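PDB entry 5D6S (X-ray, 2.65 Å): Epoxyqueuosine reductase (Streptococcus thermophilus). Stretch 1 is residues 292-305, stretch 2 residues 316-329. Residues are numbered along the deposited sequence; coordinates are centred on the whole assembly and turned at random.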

# COMPACT_ATOMS: atom_id res chain seq x y z
N GLU A 292 9.27 -13.54 -9.51
CA GLU A 292 10.41 -14.40 -9.27
C GLU A 292 11.53 -13.47 -8.83
O GLU A 292 11.83 -12.48 -9.50
CB GLU A 292 10.78 -15.17 -10.56
CG GLU A 292 9.70 -16.13 -11.08
CD GLU A 292 10.03 -16.72 -12.45
OE1 GLU A 292 10.43 -17.90 -12.54
OE2 GLU A 292 9.93 -15.97 -13.44
N LEU A 293 12.12 -13.77 -7.68
CA LEU A 293 12.98 -12.82 -6.99
C LEU A 293 14.33 -12.58 -7.68
O LEU A 293 14.69 -11.43 -7.92
CB LEU A 293 13.20 -13.26 -5.55
CG LEU A 293 11.85 -13.31 -4.78
CD1 LEU A 293 11.97 -14.16 -3.52
CD2 LEU A 293 11.37 -11.91 -4.45
N LEU A 294 15.07 -13.63 -8.01
CA LEU A 294 16.40 -13.44 -8.58
C LEU A 294 16.31 -12.77 -9.95
O LEU A 294 17.16 -11.91 -10.28
CB LEU A 294 17.18 -14.75 -8.63
CG LEU A 294 17.63 -15.25 -7.26
CD1 LEU A 294 17.96 -16.73 -7.32
CD2 LEU A 294 18.83 -14.43 -6.76
N PRO A 295 15.29 -13.13 -10.76
CA PRO A 295 15.14 -12.40 -12.03
C PRO A 295 14.75 -10.96 -11.78
O PRO A 295 15.21 -10.06 -12.49
CB PRO A 295 14.02 -13.15 -12.76
CG PRO A 295 14.04 -14.54 -12.19
CD PRO A 295 14.50 -14.38 -10.75
N PHE A 296 13.93 -10.74 -10.75
CA PHE A 296 13.61 -9.37 -10.33
C PHE A 296 14.85 -8.54 -9.97
O PHE A 296 14.93 -7.36 -10.32
CB PHE A 296 12.69 -9.40 -9.13
CG PHE A 296 12.08 -8.07 -8.82
CD1 PHE A 296 11.10 -7.55 -9.63
CD2 PHE A 296 12.51 -7.34 -7.72
CE1 PHE A 296 10.54 -6.33 -9.36
CE2 PHE A 296 11.94 -6.13 -7.42
CZ PHE A 296 10.95 -5.62 -8.24
N LEU A 297 15.81 -9.16 -9.30
CA LEU A 297 17.07 -8.49 -8.98
C LEU A 297 17.93 -8.22 -10.19
O LEU A 297 18.93 -7.56 -10.06
CB LEU A 297 17.89 -9.29 -7.97
CG LEU A 297 17.27 -9.46 -6.59
CD1 LEU A 297 18.12 -10.36 -5.71
CD2 LEU A 297 17.09 -8.12 -5.92
N GLU A 298 17.57 -8.74 -11.37
CA GLU A 298 18.34 -8.45 -12.59
C GLU A 298 17.81 -7.21 -13.29
O GLU A 298 18.43 -6.68 -14.20
CB GLU A 298 18.29 -9.60 -13.61
CG GLU A 298 18.88 -10.91 -13.15
CD GLU A 298 20.34 -10.80 -12.76
OE1 GLU A 298 21.13 -10.15 -13.49
OE2 GLU A 298 20.69 -11.39 -11.71
N LEU A 299 16.67 -6.71 -12.88
CA LEU A 299 16.06 -5.60 -13.61
C LEU A 299 16.84 -4.31 -13.49
O LEU A 299 17.38 -3.99 -12.43
CB LEU A 299 14.63 -5.38 -13.12
CG LEU A 299 13.69 -6.55 -13.47
CD1 LEU A 299 12.37 -6.46 -12.72
CD2 LEU A 299 13.43 -6.56 -14.97
N THR A 300 16.88 -3.57 -14.59
CA THR A 300 17.43 -2.22 -14.64
C THR A 300 16.28 -1.23 -14.56
O THR A 300 15.13 -1.61 -14.58
CB THR A 300 18.16 -1.98 -15.98
OG1 THR A 300 17.21 -2.12 -17.05
CG2 THR A 300 19.27 -2.98 -16.18
N ASN A 301 16.58 0.05 -14.48
CA ASN A 301 15.52 1.05 -14.50
C ASN A 301 14.63 0.91 -15.72
O ASN A 301 13.41 1.05 -15.61
CB ASN A 301 16.07 2.47 -14.47
CG ASN A 301 16.61 2.84 -13.10
OD1 ASN A 301 16.11 2.38 -12.06
ND2 ASN A 301 17.63 3.67 -13.08
N LYS A 302 15.25 0.65 -16.87
CA LYS A 302 14.54 0.49 -18.13
C LYS A 302 13.67 -0.77 -18.11
O LYS A 302 12.47 -0.68 -18.37
CB LYS A 302 15.51 0.43 -19.31
CG LYS A 302 14.84 0.60 -20.67
CD LYS A 302 15.79 0.42 -21.85
CE LYS A 302 15.74 -1.01 -22.36
NZ LYS A 302 16.54 -1.18 -23.60
N SER A 303 14.27 -1.94 -17.82
CA SER A 303 13.49 -3.19 -17.86
C SER A 303 12.43 -3.21 -16.76
O SER A 303 11.36 -3.82 -16.94
CB SER A 303 14.37 -4.44 -17.79
OG SER A 303 15.31 -4.38 -16.74
N PHE A 304 12.72 -2.54 -15.64
CA PHE A 304 11.74 -2.39 -14.58
C PHE A 304 10.51 -1.57 -15.02
O PHE A 304 9.39 -1.96 -14.76
CB PHE A 304 12.34 -1.74 -13.33
CG PHE A 304 11.35 -1.59 -12.21
CD1 PHE A 304 11.00 -2.68 -11.42
CD2 PHE A 304 10.75 -0.36 -11.94
CE1 PHE A 304 10.09 -2.55 -10.38
CE2 PHE A 304 9.85 -0.22 -10.90
CZ PHE A 304 9.50 -1.33 -10.13
N LYS A 305 10.75 -0.41 -15.64
CA LYS A 305 9.69 0.40 -16.26
C LYS A 305 8.82 -0.39 -17.22
O LYS A 305 7.61 -0.42 -17.09
CB LYS A 305 10.29 1.57 -17.02
CG LYS A 305 10.08 2.91 -16.34
CD LYS A 305 8.80 3.56 -16.84
CE LYS A 305 8.25 4.53 -15.81
NZ LYS A 305 7.03 5.22 -16.30
N ARG A 316 8.00 4.53 -6.62
CA ARG A 316 9.32 5.01 -6.20
C ARG A 316 10.47 4.38 -6.95
O ARG A 316 11.61 4.54 -6.55
CB ARG A 316 9.52 4.75 -4.71
CG ARG A 316 8.31 5.10 -3.88
CD ARG A 316 8.72 5.25 -2.43
NE ARG A 316 9.05 6.63 -2.10
CZ ARG A 316 9.33 7.04 -0.88
NH1 ARG A 316 9.56 8.32 -0.68
NH2 ARG A 316 9.40 6.19 0.15
N GLY A 317 10.17 3.58 -7.97
CA GLY A 317 11.21 2.88 -8.71
C GLY A 317 11.60 1.53 -8.11
O GLY A 317 11.04 1.07 -7.12
N LYS A 318 12.59 0.92 -8.74
CA LYS A 318 12.93 -0.46 -8.48
C LYS A 318 13.65 -0.68 -7.13
O LYS A 318 13.59 -1.79 -6.55
CB LYS A 318 13.78 -1.00 -9.63
CG LYS A 318 15.20 -0.45 -9.68
CD LYS A 318 15.96 -1.15 -10.80
CE LYS A 318 17.30 -0.53 -11.05
NZ LYS A 318 18.17 -0.56 -9.85
N ASN A 319 14.37 0.34 -6.66
CA ASN A 319 15.31 0.14 -5.57
C ASN A 319 14.70 -0.33 -4.25
O ASN A 319 15.23 -1.27 -3.63
CB ASN A 319 16.14 1.36 -5.36
CG ASN A 319 17.23 1.55 -6.43
OD1 ASN A 319 17.48 0.71 -7.27
ND2 ASN A 319 17.88 2.67 -6.36
N ILE A 320 13.60 0.26 -3.83
CA ILE A 320 12.97 -0.23 -2.61
C ILE A 320 12.47 -1.68 -2.76
O ILE A 320 12.59 -2.50 -1.86
CB ILE A 320 11.83 0.67 -2.11
CG1 ILE A 320 10.81 0.94 -3.21
CG2 ILE A 320 12.36 1.96 -1.54
CD1 ILE A 320 9.49 1.40 -2.65
N LEU A 321 11.98 -2.00 -3.94
CA LEU A 321 11.54 -3.36 -4.20
C LEU A 321 12.68 -4.35 -4.25
O LEU A 321 12.56 -5.43 -3.69
CB LEU A 321 10.72 -3.42 -5.49
CG LEU A 321 9.53 -2.45 -5.49
CD1 LEU A 321 8.73 -2.60 -6.77
CD2 LEU A 321 8.63 -2.71 -4.29
N GLN A 322 13.80 -4.00 -4.88
CA GLN A 322 14.93 -4.92 -4.94
C GLN A 322 15.53 -5.12 -3.55
O GLN A 322 15.92 -6.24 -3.20
CB GLN A 322 15.95 -4.46 -5.96
CG GLN A 322 15.40 -4.58 -7.38
CD GLN A 322 16.35 -4.11 -8.47
OE1 GLN A 322 17.20 -3.25 -8.25
NE2 GLN A 322 16.18 -4.67 -9.68
N ARG A 323 15.60 -4.06 -2.75
CA ARG A 323 15.98 -4.22 -1.35
C ARG A 323 15.09 -5.29 -0.70
O ARG A 323 15.57 -6.19 -0.03
CB ARG A 323 15.87 -2.87 -0.56
CG ARG A 323 15.70 -3.10 0.93
CD ARG A 323 15.92 -1.94 1.86
NE ARG A 323 14.88 -0.91 2.10
CZ ARG A 323 13.61 -0.90 1.72
NH1 ARG A 323 13.03 -1.88 1.04
NH2 ARG A 323 12.88 0.15 2.04
N ASN A 324 13.78 -5.12 -0.85
CA ASN A 324 12.81 -6.02 -0.23
C ASN A 324 12.97 -7.45 -0.73
O ASN A 324 12.82 -8.40 0.02
CB ASN A 324 11.38 -5.55 -0.51
CG ASN A 324 11.09 -4.19 0.09
OD1 ASN A 324 11.81 -3.74 0.98
ND2 ASN A 324 10.05 -3.54 -0.39
N ALA A 325 13.29 -7.58 -2.01
CA ALA A 325 13.47 -8.88 -2.60
C ALA A 325 14.66 -9.57 -2.00
O ALA A 325 14.63 -10.79 -1.77
CB ALA A 325 13.61 -8.75 -4.13
N ILE A 326 15.73 -8.82 -1.75
CA ILE A 326 16.91 -9.38 -1.06
C ILE A 326 16.48 -9.87 0.31
O ILE A 326 16.86 -10.96 0.75
CB ILE A 326 18.03 -8.37 -0.93
CG1 ILE A 326 18.65 -8.13 -2.31
CG2 ILE A 326 19.10 -8.88 0.02
CD1 ILE A 326 19.42 -6.85 -2.39
N ILE A 327 15.62 -9.10 0.95
CA ILE A 327 15.13 -9.50 2.25
C ILE A 327 14.31 -10.78 2.15
O ILE A 327 14.41 -11.66 3.02
CB ILE A 327 14.36 -8.37 2.91
CG1 ILE A 327 15.34 -7.24 3.26
CG2 ILE A 327 13.68 -8.87 4.18
CD1 ILE A 327 14.69 -5.91 3.59
N ALA A 328 13.47 -10.88 1.13
CA ALA A 328 12.64 -12.06 0.95
C ALA A 328 13.53 -13.27 0.77
O ALA A 328 13.37 -14.29 1.46
CB ALA A 328 11.74 -11.90 -0.27
N LEU A 329 14.49 -13.16 -0.14
CA LEU A 329 15.47 -14.23 -0.34
C LEU A 329 16.17 -14.65 0.96
O LEU A 329 16.41 -15.84 1.17
CB LEU A 329 16.50 -13.83 -1.37
CG LEU A 329 15.92 -13.79 -2.76
CD1 LEU A 329 16.94 -13.15 -3.70
CD2 LEU A 329 15.54 -15.17 -3.24

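How does the start of stretch 2 meet stretch 1? Gly 317 lies beside the ring of Phe 304, with its C atom 3.7 Å from Phe 304 CE2. Its phi of 86° and psi of -177° suit glycine in their own right, because a CB here would be jammed against the carbonyl O of the residue before. Lys 318 then turns its CB toward stretch 1 and lays it over one face of the Phe 304 ring, 3.7 Å from the centroid and 16° off the ring normal, a CH-pi contact.

What does the rest of the Lys 318 side chain do? It runs on past the turn that links the two helical parts of stretch 1: Lys 318 CD comes 3.6 Å from Leu 299 O, and Lys 318 CE lies 3.3 Å from Asn 301 OD1. The charged end is held within its own stretch, where Lys 318 NZ donates to Asn 319 OD1 at 3.0 Å and to Gln 322 OE1 at 3.3 Å. The second of these bonds engages the oxygen of the Gln 322 amide, whose nitrogen serves stretch 1.

How do Leu 321 and Gln 322 fasten the middle of the contact? Leu 321 touches two aromatic rings at their edges, with its CB 3.5 Å from Phe 296 CZ and its CD1 3.7 Å from Phe 304 CZ, so one leucine joins residues from both helical parts of stretch 1. Gln 322 supplies both hydrogen bonds between the stretches. Its NE2 donates to Phe 296 O at 3.0 Å and to Leu 299 O at 3.1 Å, with angles of 150° and 159°. These carbonyls belong to the first and last residues of a type I beta turn, and Phe 296 O also accepts from Leu 299 N at 3.2 Å. The amide thus bridges the two ends of the turn.

What takes over towards the end of stretch 2? The contact becomes wholly apolar. Ala 325 directs its small CB toward stretch 1, where Leu 293 CD2 lies 3.9 Å away and Phe 296 CD2 and Leu 297 CD2 each lie 4.0 Å away. Ile 326 starts out pointing away, yet its CG1 reaches 3.9 Å from Leu 297 CD2. Finally, Leu 329 packs against three leucines: its CD2 is 3.7 Å from Leu 293 CD1, while its CD1 is 3.8 Å from Leu 294 CD2 and 3.6 Å from Leu 297 CD1.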